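Local coordinates for protein antitoxin RelF (Mycobacterium tuberculosis, PDB 3G5O) that neutralises the toxin RelG as the antitoxin of a type II toxin-antitoxin pair and, in complex with that toxin, binds DNA and represses its own promoter, at residues 11-16 and 36-41; 22-27 and 44-49. All coordinates share one frame; numbering follows the deposited sequence.

In the fold
From the N terminus, strand 8-12 runs into the short helix 13-16, and the chain goes on through helix 20-28 before returning as strand 33-38. Contact 1 (11-16 with 36-41) closes that first excursion by pairing the end of the first strand with the end of the second. A tight turn then leads into strand 41-48, whose far end meets helix 20-28 in contact 2 (22-27 with 44-49). The two closures cross, since their segments alternate. Their centres lie about 14 Å apart, joined by F23 packing on L11 and I16 and by backbone pairing of I36 with A44. Together they tie both helices to a sheet that continues into the second RelF subunit.

Contact 1 of 2, residues 11-16 and 36-41; sequences LPISTI and ITKNGA
I13 is the side chain to follow, the first residue of a short helix that starts where strand 8-12 stops pairing. Its CB stands 3.8 Å from the carbonyl O of T37 and also near CG2 of I36. One bond further on, CG1 of I13 meets CG2 of I36 at 3.9 Å, the two isoleucines crossing obliquely. The tip, CD1, reaches on toward the start of the K38 chain, with CG of K38 at 4.5 Å. CG2 of I13 takes the crowded position between backbone N and carbonyl carbon.

Two backbone hydrogen bonds set this geometry. The N-H of T37 donates to L11 O at 2.8 Å, nearly straight at 167° but from above the carbonyl plane. I13 N answers to T37 O at 3.2 Å, more bent at 141° yet in the carbonyl plane. T37 thus grips the residues on both sides of P12, L11 through its N-H and I13 through its C=O. On the face T37 shares with P12, OG1 of T37 sits 3.5 Å from CA of P12. P12 is the N-cap residue, and its carbonyl O takes the first, weak bonds of the helix from T15 N and I16 N.

I16 adds looser packing on I36 from the helix, while F23 of helix 20-28 covers L11 and I16. NZ of K38 forms a salt bridge with D25 of the second RelF subunit. Parallel strands 8-12 and 33-38, joined through helices 13-16 and 20-28, form a beta-alpha-beta crossover, and the type I' turn makes the hairpin to strand 41-48.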
# COMPACT_ATOMS: atom_id res chain seq x y z
N LEU A 11 -16.72 16.47 3.38
CA LEU A 11 -17.03 17.84 3.75
C LEU A 11 -16.74 18.84 2.66
O LEU A 11 -15.73 18.72 1.96
CB LEU A 11 -16.26 18.24 5.02
CG LEU A 11 -16.69 17.66 6.38
CD1 LEU A 11 -15.71 18.15 7.40
CD2 LEU A 11 -18.12 18.07 6.79
N PRO A 12 -17.60 19.86 2.52
CA PRO A 12 -17.28 20.94 1.59
C PRO A 12 -16.15 21.80 2.12
O PRO A 12 -15.96 21.90 3.32
CB PRO A 12 -18.59 21.76 1.52
CG PRO A 12 -19.39 21.36 2.74
CD PRO A 12 -18.96 19.97 3.11
N ILE A 13 -15.40 22.41 1.20
CA ILE A 13 -14.28 23.25 1.54
C ILE A 13 -14.71 24.44 2.41
O ILE A 13 -13.96 24.85 3.31
CB ILE A 13 -13.56 23.69 0.24
CG1 ILE A 13 -12.05 23.81 0.44
CG2 ILE A 13 -14.18 24.96 -0.36
CD1 ILE A 13 -11.30 24.05 -0.89
N SER A 14 -15.94 24.96 2.19
CA SER A 14 -16.52 26.03 3.02
C SER A 14 -16.64 25.65 4.50
O SER A 14 -16.49 26.49 5.37
CB SER A 14 -17.88 26.49 2.48
OG SER A 14 -18.83 25.44 2.51
N THR A 15 -16.90 24.38 4.79
CA THR A 15 -16.96 23.92 6.16
C THR A 15 -15.56 23.90 6.77
O THR A 15 -15.41 24.16 7.97
CB THR A 15 -17.63 22.54 6.23
OG1 THR A 15 -18.95 22.62 5.67
CG2 THR A 15 -17.73 22.03 7.68
N ILE A 16 -14.54 23.60 5.96
CA ILE A 16 -13.16 23.55 6.46
C ILE A 16 -12.58 24.95 6.75
O ILE A 16 -11.98 25.17 7.80
CB ILE A 16 -12.19 22.73 5.55
CG1 ILE A 16 -12.78 21.36 5.18
CG2 ILE A 16 -10.82 22.57 6.20
CD1 ILE A 16 -12.94 20.41 6.33
N ILE A 36 -12.47 16.23 0.99
CA ILE A 36 -12.81 17.61 0.87
C ILE A 36 -13.41 17.75 -0.52
O ILE A 36 -12.76 17.38 -1.50
CB ILE A 36 -11.56 18.50 0.99
CG1 ILE A 36 -10.97 18.44 2.41
CG2 ILE A 36 -11.88 19.94 0.60
CD1 ILE A 36 -9.65 19.23 2.55
N THR A 37 -14.64 18.24 -0.60
CA THR A 37 -15.29 18.43 -1.91
C THR A 37 -15.25 19.88 -2.38
O THR A 37 -15.21 20.82 -1.59
CB THR A 37 -16.76 17.93 -1.93
OG1 THR A 37 -17.55 18.74 -1.07
CG2 THR A 37 -16.85 16.50 -1.48
N LYS A 38 -15.27 20.03 -3.70
CA LYS A 38 -15.23 21.30 -4.38
C LYS A 38 -16.22 21.13 -5.52
O LYS A 38 -16.11 20.17 -6.30
CB LYS A 38 -13.83 21.57 -4.92
CG LYS A 38 -13.33 22.99 -4.75
CD LYS A 38 -12.16 23.29 -5.68
CE LYS A 38 -11.89 24.79 -5.72
NZ LYS A 38 -11.33 25.26 -7.04
N ASN A 39 -17.21 22.03 -5.59
CA ASN A 39 -18.36 21.91 -6.51
C ASN A 39 -19.10 20.57 -6.32
O ASN A 39 -19.49 19.91 -7.30
CB ASN A 39 -17.93 22.09 -7.98
CG ASN A 39 -16.86 23.17 -8.15
OD1 ASN A 39 -15.72 22.87 -8.54
ND2 ASN A 39 -17.22 24.42 -7.85
N GLY A 40 -19.26 20.13 -5.08
CA GLY A 40 -19.88 18.81 -4.81
C GLY A 40 -19.07 17.56 -5.18
O GLY A 40 -19.48 16.43 -4.84
N ALA A 41 -17.93 17.72 -5.87
CA ALA A 41 -17.09 16.57 -6.25
C ALA A 41 -15.84 16.41 -5.34
O ALA A 41 -15.17 17.42 -5.03
CB ALA A 41 -16.68 16.69 -7.73

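Contact 2 of 2, residues 22-27 and 44-49; sequences EFVDAV and AVLVGA
V27 carries this contact, pressing the last turn of helix 20-28 against the end of strand 41-48. Its CB bond points at the strand, and CG2 of V27, in the crowded position between backbone N and carbonyl carbon, lies 3.5 Å from C of V47. The same CG2 touches CG of L46 at 4.2 Å. CG1 of V27, anti to the carbonyl carbon (chi1 -54°), rests 4.0 Å from the backbone O of L46, so the two methyls reach the peptides before and after V47.

L46 meets it from the strand. Its CG is anti to the backbone N (chi1 -170°), which sends the side chain out from the strand toward the helix, where CD2 comes 4.4 Å from CG2 of V24, one helical turn before V27. The L46 contacts are loose; the tight one is V27 CG2 on the strand backbone. The helix and strand segments cross at 54° with their axes 7.2 Å apart.

At G48 the backbones themselves come close: V27 O lies 3.2 Å from CA of G48. A side-chain carbon there would clash with that oxygen, so the absence of one lets the helix end draw in so near. G48 is also the N-cap of the next helix, 49-62, so the strand turns into a helix just where helix 20-28 bears on it.

This is the N-terminal dimerising alpha/beta unit of the Phd/YefM family, which, as in relatives, probably forms the DNA-binding part. Behind the first layer, I34 of the central strand 33-38 packs on V27 and F23, while its backbone pairs with L46. Strand 41-48, outermost in this chain, forms an antiparallel ladder with the second RelF subunit along its edge away from 33-38. V24 packs on A43 of that subunit, so helix 20-28 also touches it.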
# COMPACT_ATOMS: atom_id res chain seq x y z
N GLU A 22 -8.48 23.25 13.55
CA GLU A 22 -9.22 22.23 14.30
C GLU A 22 -9.27 20.95 13.49
O GLU A 22 -9.07 19.87 14.05
CB GLU A 22 -10.65 22.71 14.64
CG GLU A 22 -10.64 23.72 15.80
CD GLU A 22 -10.31 25.13 15.33
OE1 GLU A 22 -10.30 25.35 14.09
OE2 GLU A 22 -10.06 26.02 16.18
N PHE A 23 -9.52 21.07 12.19
CA PHE A 23 -9.57 19.88 11.32
C PHE A 23 -8.20 19.19 11.22
O PHE A 23 -8.14 17.95 11.24
CB PHE A 23 -10.14 20.21 9.92
CG PHE A 23 -11.65 20.32 9.92
CD1 PHE A 23 -12.44 19.17 10.00
CD2 PHE A 23 -12.28 21.56 9.88
CE1 PHE A 23 -13.84 19.26 10.02
CE2 PHE A 23 -13.68 21.66 9.90
CZ PHE A 23 -14.47 20.49 9.97
N VAL A 24 -7.14 19.99 11.11
CA VAL A 24 -5.77 19.45 11.14
C VAL A 24 -5.46 18.77 12.49
O VAL A 24 -4.94 17.62 12.50
CB VAL A 24 -4.70 20.52 10.80
CG1 VAL A 24 -3.34 20.03 11.14
CG2 VAL A 24 -4.77 20.88 9.31
N ASP A 25 -5.81 19.42 13.60
CA ASP A 25 -5.63 18.81 14.93
C ASP A 25 -6.35 17.47 15.01
O ASP A 25 -5.80 16.52 15.59
CB ASP A 25 -6.15 19.69 16.07
CG ASP A 25 -5.19 20.77 16.50
OD1 ASP A 25 -3.95 20.69 16.28
OD2 ASP A 25 -5.70 21.74 17.10
N ALA A 26 -7.58 17.40 14.45
CA ALA A 26 -8.42 16.21 14.53
C ALA A 26 -7.83 14.98 13.80
O ALA A 26 -7.76 13.90 14.39
CB ALA A 26 -9.86 16.47 14.04
N VAL A 27 -7.42 15.14 12.54
CA VAL A 27 -6.85 14.01 11.83
C VAL A 27 -5.44 13.65 12.38
O VAL A 27 -5.02 12.49 12.34
CB VAL A 27 -6.82 14.21 10.29
CG1 VAL A 27 -8.20 14.55 9.78
CG2 VAL A 27 -5.80 15.26 9.89
N ALA A 44 -9.84 16.41 -2.70
CA ALA A 44 -8.64 16.11 -1.91
C ALA A 44 -9.04 15.33 -0.69
O ALA A 44 -10.24 15.31 -0.29
CB ALA A 44 -7.93 17.39 -1.48
N VAL A 45 -8.03 14.74 -0.06
CA VAL A 45 -8.25 14.00 1.15
C VAL A 45 -7.22 14.51 2.16
O VAL A 45 -6.03 14.71 1.82
CB VAL A 45 -8.10 12.45 0.91
CG1 VAL A 45 -8.15 11.71 2.23
CG2 VAL A 45 -9.21 11.93 -0.01
N LEU A 46 -7.68 14.71 3.39
CA LEU A 46 -6.79 15.05 4.49
C LEU A 46 -6.72 13.94 5.52
O LEU A 46 -7.76 13.47 5.98
CB LEU A 46 -7.25 16.37 5.15
CG LEU A 46 -6.35 17.07 6.16
CD1 LEU A 46 -5.20 17.82 5.47
CD2 LEU A 46 -7.18 18.07 6.99
N VAL A 47 -5.50 13.52 5.90
CA VAL A 47 -5.30 12.52 6.95
C VAL A 47 -4.16 12.94 7.87
O VAL A 47 -3.40 13.81 7.52
CB VAL A 47 -4.97 11.10 6.37
CG1 VAL A 47 -6.14 10.59 5.60
CG2 VAL A 47 -3.72 11.15 5.48
N GLY A 48 -4.02 12.29 9.03
CA GLY A 48 -2.92 12.61 9.96
C GLY A 48 -1.59 12.28 9.30
O GLY A 48 -1.52 11.38 8.42
N ALA A 49 -0.54 12.99 9.68
CA ALA A 49 0.80 12.62 9.25
C ALA A 49 1.21 11.21 9.69
O ALA A 49 1.84 10.45 8.90
CB ALA A 49 1.85 13.67 9.72